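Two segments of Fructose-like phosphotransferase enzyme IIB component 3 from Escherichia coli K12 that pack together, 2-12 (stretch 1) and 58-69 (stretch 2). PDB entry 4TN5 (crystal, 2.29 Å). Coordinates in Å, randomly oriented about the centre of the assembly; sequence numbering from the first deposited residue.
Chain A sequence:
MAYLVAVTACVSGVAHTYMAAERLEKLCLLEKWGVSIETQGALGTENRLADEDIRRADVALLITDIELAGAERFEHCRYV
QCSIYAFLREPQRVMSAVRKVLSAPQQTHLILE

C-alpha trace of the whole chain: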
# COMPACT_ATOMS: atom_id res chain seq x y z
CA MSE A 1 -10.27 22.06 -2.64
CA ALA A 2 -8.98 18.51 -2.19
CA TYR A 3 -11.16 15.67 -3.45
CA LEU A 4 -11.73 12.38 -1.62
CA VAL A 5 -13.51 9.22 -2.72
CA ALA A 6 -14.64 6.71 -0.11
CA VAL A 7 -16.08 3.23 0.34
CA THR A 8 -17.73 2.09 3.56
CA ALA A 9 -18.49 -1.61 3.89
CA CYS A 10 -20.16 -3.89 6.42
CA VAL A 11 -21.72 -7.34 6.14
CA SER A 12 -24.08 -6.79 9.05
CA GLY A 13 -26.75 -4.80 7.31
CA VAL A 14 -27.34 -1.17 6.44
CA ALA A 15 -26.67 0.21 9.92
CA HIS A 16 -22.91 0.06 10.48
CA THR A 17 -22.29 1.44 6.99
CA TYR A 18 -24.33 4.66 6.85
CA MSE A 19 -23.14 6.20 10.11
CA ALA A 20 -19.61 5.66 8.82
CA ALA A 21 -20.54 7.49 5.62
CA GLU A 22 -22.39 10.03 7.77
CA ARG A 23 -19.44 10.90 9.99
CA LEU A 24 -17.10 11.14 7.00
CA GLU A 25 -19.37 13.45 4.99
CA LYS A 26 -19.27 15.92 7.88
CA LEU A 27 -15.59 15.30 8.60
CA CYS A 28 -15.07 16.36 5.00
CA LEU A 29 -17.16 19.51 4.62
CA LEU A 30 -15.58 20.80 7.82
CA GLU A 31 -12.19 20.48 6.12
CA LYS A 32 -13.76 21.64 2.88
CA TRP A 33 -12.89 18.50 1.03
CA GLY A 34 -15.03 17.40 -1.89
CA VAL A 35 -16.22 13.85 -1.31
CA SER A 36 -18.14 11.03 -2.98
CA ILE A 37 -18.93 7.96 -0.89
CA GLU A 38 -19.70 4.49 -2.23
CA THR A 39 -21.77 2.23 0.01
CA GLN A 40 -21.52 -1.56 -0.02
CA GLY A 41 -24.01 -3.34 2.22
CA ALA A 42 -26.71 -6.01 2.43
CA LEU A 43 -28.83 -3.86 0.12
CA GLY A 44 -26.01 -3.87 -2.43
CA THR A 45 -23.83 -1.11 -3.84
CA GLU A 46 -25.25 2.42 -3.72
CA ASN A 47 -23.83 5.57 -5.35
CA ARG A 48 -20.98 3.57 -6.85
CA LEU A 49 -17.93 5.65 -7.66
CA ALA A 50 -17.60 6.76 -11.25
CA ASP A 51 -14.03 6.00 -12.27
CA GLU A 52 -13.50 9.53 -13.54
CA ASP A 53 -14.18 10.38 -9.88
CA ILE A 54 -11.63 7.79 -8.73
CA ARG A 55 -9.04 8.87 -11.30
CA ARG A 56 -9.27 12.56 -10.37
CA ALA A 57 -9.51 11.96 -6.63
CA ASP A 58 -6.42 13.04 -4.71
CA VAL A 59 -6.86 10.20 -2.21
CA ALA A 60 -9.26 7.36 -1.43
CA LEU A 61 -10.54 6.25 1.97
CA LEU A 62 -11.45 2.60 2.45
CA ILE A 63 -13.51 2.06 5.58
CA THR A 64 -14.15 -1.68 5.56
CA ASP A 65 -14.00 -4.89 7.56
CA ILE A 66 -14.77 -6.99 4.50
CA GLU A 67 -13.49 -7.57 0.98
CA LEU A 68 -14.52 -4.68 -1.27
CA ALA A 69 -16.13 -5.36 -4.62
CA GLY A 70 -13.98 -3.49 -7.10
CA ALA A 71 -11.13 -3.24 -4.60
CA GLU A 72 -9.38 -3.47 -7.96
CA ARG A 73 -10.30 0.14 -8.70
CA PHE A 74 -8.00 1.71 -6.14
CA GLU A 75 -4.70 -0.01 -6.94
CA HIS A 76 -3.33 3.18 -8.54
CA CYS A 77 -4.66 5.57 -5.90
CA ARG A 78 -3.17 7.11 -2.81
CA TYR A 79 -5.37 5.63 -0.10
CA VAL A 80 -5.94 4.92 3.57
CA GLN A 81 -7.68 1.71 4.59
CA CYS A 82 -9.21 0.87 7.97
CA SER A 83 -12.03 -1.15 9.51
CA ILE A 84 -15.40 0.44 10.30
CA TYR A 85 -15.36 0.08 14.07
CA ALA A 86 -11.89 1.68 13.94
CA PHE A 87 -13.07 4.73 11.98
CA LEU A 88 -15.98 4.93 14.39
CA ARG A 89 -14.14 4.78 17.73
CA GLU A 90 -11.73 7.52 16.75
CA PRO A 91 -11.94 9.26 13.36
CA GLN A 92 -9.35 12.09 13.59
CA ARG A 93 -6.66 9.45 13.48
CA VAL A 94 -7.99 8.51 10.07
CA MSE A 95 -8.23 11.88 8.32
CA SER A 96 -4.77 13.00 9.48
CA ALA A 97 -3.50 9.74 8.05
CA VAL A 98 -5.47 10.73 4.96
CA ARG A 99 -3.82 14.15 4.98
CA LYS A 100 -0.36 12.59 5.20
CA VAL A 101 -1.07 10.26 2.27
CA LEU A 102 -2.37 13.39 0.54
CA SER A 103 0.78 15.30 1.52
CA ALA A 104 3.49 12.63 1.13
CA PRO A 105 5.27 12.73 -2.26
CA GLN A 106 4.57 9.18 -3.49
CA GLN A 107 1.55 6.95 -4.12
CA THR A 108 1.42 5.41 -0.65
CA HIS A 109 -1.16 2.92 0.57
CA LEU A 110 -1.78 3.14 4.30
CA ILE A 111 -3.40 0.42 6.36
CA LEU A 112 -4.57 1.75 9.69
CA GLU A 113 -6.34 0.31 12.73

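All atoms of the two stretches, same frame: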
# COMPACT_ATOMS: atom_id res chain seq x y z
N ALA A 2 -9.42 19.89 -1.98
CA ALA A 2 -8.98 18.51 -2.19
C ALA A 2 -10.20 17.62 -2.38
O ALA A 2 -11.27 17.90 -1.84
CB ALA A 2 -8.15 18.04 -1.01
N TYR A 3 -10.04 16.54 -3.14
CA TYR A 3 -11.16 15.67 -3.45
C TYR A 3 -10.93 14.22 -3.03
O TYR A 3 -9.97 13.58 -3.45
CB TYR A 3 -11.51 15.75 -4.94
CG TYR A 3 -12.67 14.87 -5.34
CD1 TYR A 3 -13.91 15.02 -4.74
CD2 TYR A 3 -12.53 13.90 -6.31
CE1 TYR A 3 -14.98 14.22 -5.10
CE2 TYR A 3 -13.59 13.09 -6.68
CZ TYR A 3 -14.81 13.26 -6.07
OH TYR A 3 -15.87 12.46 -6.43
N LEU A 4 -11.84 13.71 -2.20
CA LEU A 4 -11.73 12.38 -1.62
C LEU A 4 -12.84 11.47 -2.11
O LEU A 4 -13.99 11.87 -2.18
CB LEU A 4 -11.79 12.50 -0.09
CG LEU A 4 -11.82 11.23 0.77
CD1 LEU A 4 -10.42 10.77 1.11
CD2 LEU A 4 -12.63 11.47 2.03
N VAL A 5 -12.49 10.23 -2.47
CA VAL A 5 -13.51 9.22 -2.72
C VAL A 5 -13.45 8.18 -1.60
O VAL A 5 -12.38 7.92 -1.04
CB VAL A 5 -13.35 8.53 -4.09
CG1 VAL A 5 -13.57 9.53 -5.22
CG2 VAL A 5 -11.98 7.87 -4.21
N ALA A 6 -14.59 7.60 -1.26
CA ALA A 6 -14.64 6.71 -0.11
C ALA A 6 -15.57 5.52 -0.32
O ALA A 6 -16.56 5.59 -1.05
CB ALA A 6 -15.05 7.47 1.13
N VAL A 7 -15.23 4.41 0.33
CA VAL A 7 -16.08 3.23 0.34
C VAL A 7 -16.22 2.72 1.77
O VAL A 7 -15.23 2.39 2.42
CB VAL A 7 -15.52 2.11 -0.55
CG1 VAL A 7 -16.40 0.87 -0.43
CG2 VAL A 7 -15.43 2.56 -1.99
N THR A 8 -17.45 2.66 2.25
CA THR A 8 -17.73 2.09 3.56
C THR A 8 -18.42 0.75 3.37
O THR A 8 -19.36 0.63 2.58
CB THR A 8 -18.62 3.02 4.41
OG1 THR A 8 -19.86 3.26 3.73
CG2 THR A 8 -17.92 4.35 4.64
N ALA A 9 -17.95 -0.27 4.08
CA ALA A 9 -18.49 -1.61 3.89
C ALA A 9 -18.70 -2.38 5.19
O ALA A 9 -17.84 -2.38 6.07
CB ALA A 9 -17.61 -2.40 2.94
N CYS A 10 -19.84 -3.04 5.29
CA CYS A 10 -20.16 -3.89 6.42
C CYS A 10 -21.11 -5.00 6.02
O CYS A 10 -22.12 -4.74 5.36
CB CYS A 10 -20.81 -3.08 7.54
SG CYS A 10 -21.50 -4.13 8.83
N VAL A 11 -20.81 -6.24 6.40
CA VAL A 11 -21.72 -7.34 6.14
C VAL A 11 -23.02 -7.21 6.93
O VAL A 11 -24.09 -7.51 6.42
CB VAL A 11 -21.12 -8.74 6.45
CG1 VAL A 11 -20.06 -9.10 5.44
CG2 VAL A 11 -20.56 -8.79 7.89
N SER A 12 -22.92 -6.76 8.18
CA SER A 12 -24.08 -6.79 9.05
C SER A 12 -25.00 -5.61 8.80
O SER A 12 -25.13 -4.70 9.61
CB SER A 12 -23.70 -6.90 10.53
OG SER A 12 -23.55 -5.62 11.11
N ASP A 58 -7.78 12.88 -5.20
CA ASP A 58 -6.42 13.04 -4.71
C ASP A 58 -6.05 11.92 -3.75
O ASP A 58 -4.87 11.61 -3.57
CB ASP A 58 -6.27 14.40 -4.03
CG ASP A 58 -6.54 15.56 -4.97
OD1 ASP A 58 -5.60 16.00 -5.66
OD2 ASP A 58 -7.69 16.03 -5.01
N VAL A 59 -7.06 11.30 -3.15
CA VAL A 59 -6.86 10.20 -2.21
C VAL A 59 -8.17 9.46 -1.97
O VAL A 59 -9.25 10.06 -2.02
CB VAL A 59 -6.27 10.71 -0.87
CG1 VAL A 59 -7.21 11.71 -0.21
CG2 VAL A 59 -5.95 9.55 0.08
N ALA A 60 -8.09 8.16 -1.74
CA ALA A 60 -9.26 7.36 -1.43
C ALA A 60 -9.26 6.94 0.04
O ALA A 60 -8.20 6.80 0.65
CB ALA A 60 -9.33 6.14 -2.33
N LEU A 61 -10.44 6.77 0.62
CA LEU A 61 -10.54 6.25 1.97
C LEU A 61 -11.38 4.98 1.98
O LEU A 61 -12.54 4.98 1.57
CB LEU A 61 -11.15 7.30 2.92
CG LEU A 61 -11.25 6.87 4.38
CD1 LEU A 61 -9.91 6.38 4.90
CD2 LEU A 61 -11.77 8.01 5.24
N LEU A 62 -10.78 3.89 2.44
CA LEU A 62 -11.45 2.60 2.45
C LEU A 62 -11.79 2.17 3.86
O LEU A 62 -10.95 1.63 4.59
CB LEU A 62 -10.59 1.55 1.75
CG LEU A 62 -10.12 1.95 0.35
CD1 LEU A 62 -9.28 0.85 -0.29
CD2 LEU A 62 -11.31 2.31 -0.54
N ILE A 63 -13.04 2.41 4.26
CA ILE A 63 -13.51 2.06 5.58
C ILE A 63 -14.26 0.73 5.51
O ILE A 63 -15.46 0.70 5.23
CB ILE A 63 -14.46 3.13 6.13
CG1 ILE A 63 -13.90 4.53 5.85
CG2 ILE A 63 -14.71 2.92 7.61
CD1 ILE A 63 -14.83 5.65 6.24
N THR A 64 -13.55 -0.36 5.75
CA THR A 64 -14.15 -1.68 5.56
C THR A 64 -13.56 -2.77 6.45
O THR A 64 -12.36 -2.79 6.73
CB THR A 64 -14.04 -2.13 4.09
OG1 THR A 64 -14.58 -3.45 3.95
CG2 THR A 64 -12.59 -2.13 3.63
N ASP A 65 -14.43 -3.68 6.88
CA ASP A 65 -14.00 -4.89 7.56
C ASP A 65 -13.80 -5.95 6.49
O ASP A 65 -12.87 -6.76 6.56
CB ASP A 65 -15.09 -5.37 8.52
CG ASP A 65 -15.55 -4.28 9.47
OD1 ASP A 65 -14.71 -3.47 9.91
OD2 ASP A 65 -16.77 -4.23 9.77
N ILE A 66 -14.66 -5.92 5.48
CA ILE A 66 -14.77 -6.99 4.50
C ILE A 66 -13.95 -6.76 3.24
O ILE A 66 -13.16 -5.83 3.14
CB ILE A 66 -16.23 -7.20 4.09
CG1 ILE A 66 -16.74 -6.00 3.28
CG2 ILE A 66 -17.08 -7.39 5.33
CD1 ILE A 66 -18.12 -6.19 2.71
N GLU A 67 -14.16 -7.65 2.27
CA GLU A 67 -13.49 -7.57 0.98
C GLU A 67 -14.34 -6.73 0.03
O GLU A 67 -15.46 -7.10 -0.31
CB GLU A 67 -13.33 -8.98 0.41
CG GLU A 67 -12.62 -9.94 1.35
CD GLU A 67 -12.30 -11.27 0.70
OE1 GLU A 67 -11.92 -11.27 -0.49
OE2 GLU A 67 -12.43 -12.32 1.38
N LEU A 68 -13.80 -5.59 -0.39
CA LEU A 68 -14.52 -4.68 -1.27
C LEU A 68 -14.70 -5.25 -2.67
O LEU A 68 -13.76 -5.78 -3.26
CB LEU A 68 -13.80 -3.34 -1.38
CG LEU A 68 -13.60 -2.51 -0.11
CD1 LEU A 68 -12.93 -1.19 -0.45
CD2 LEU A 68 -14.92 -2.28 0.58
N ALA A 69 -15.91 -5.13 -3.20
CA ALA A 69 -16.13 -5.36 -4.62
C ALA A 69 -15.46 -4.21 -5.34
O ALA A 69 -15.61 -3.05 -4.94
CB ALA A 69 -17.61 -5.40 -4.93

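The apolar centre lies where Val7 and Ala9, on one face of the sheet, meet the chain that follows the second strand. Leu68 extends back over this face: its CD2 lies 3.6 Å from Val7 CG1 and 3.6 Å from Ala9 CB. Ile66, whose CA-to-CB bond points toward the first stretch, brings its CG1 to 3.7 Å from the same Ala9 CB. The methyl of Ala9 thus sits among larger side chains, and its small size lets Leu68 and Ile66 come close to the strand. Further back on this face, Val7 CB lies 4.2 Å from Leu62 CD2, and Val5 CG2 packs 3.7 Å from Ala60 CB, a branched residue beside a small one.

The other face carries Leu4, Ala6 and Thr8 beside Val59, Leu61 and Ile63. Leu4, with chi1 t, has its CA-to-CB bond on this face, but the end of the side chain comes nearer the second strand, so that CD1 reaches Val59 CG1 at 3.6 Å and Leu61 CB at 4.0 Å. Ala6 adds a lighter contact, its CB 4.3 Å from Leu61 CB. Thr8 offers a methyl to this layer, CG2 lying 3.7 Å from Ile63 CD1, while its hydroxyl is hydrogen-bonded elsewhere in the structure.

Between these two layers runs the backbone ladder. Two neighbouring parallel strands, residues 3-9 and 59-64, pair in register with an angle of 19° between their directions, and the two stretches together bury 814 Å² against each other. Val5 N donates to Val59 O (3.3 Å) and Leu61 N to Val5 O (2.8 Å); Val7 N then donates to Leu61 O (3.0 Å), Ile63 N to Val7 O (2.9 Å) and Ala9 N to Ile63 O (2.9 Å). Each odd-numbered residue from Val5 to Ala9 therefore directs its amide to the second strand, satisfying polar groups within a largely buried pairing. CA-H...O contacts accompany the ladder, as from Thr8 CA to Ile63 O (3.1 Å) and from Ala6 CA to Leu61 O (3.2 Å).

At the edge beyond Ala9, exposed Val11 places CG1 3.4 Å from Ile66 CG2. Nearby, the Thr64 hydroxyl donates within its own stretch, from OG1 to Ile66 O (2.9 Å), tying the strand's end to the turn that carries Ile66. At the opposite end, Asp58 grips Tyr3 twice: Asp58 N donates to Tyr3 O (2.9 Å), and Tyr3 N donates to Asp58 OD2 (3.0 Å). The carboxylate suits this partly exposed site because it accepts a backbone amide just before the second strand begins.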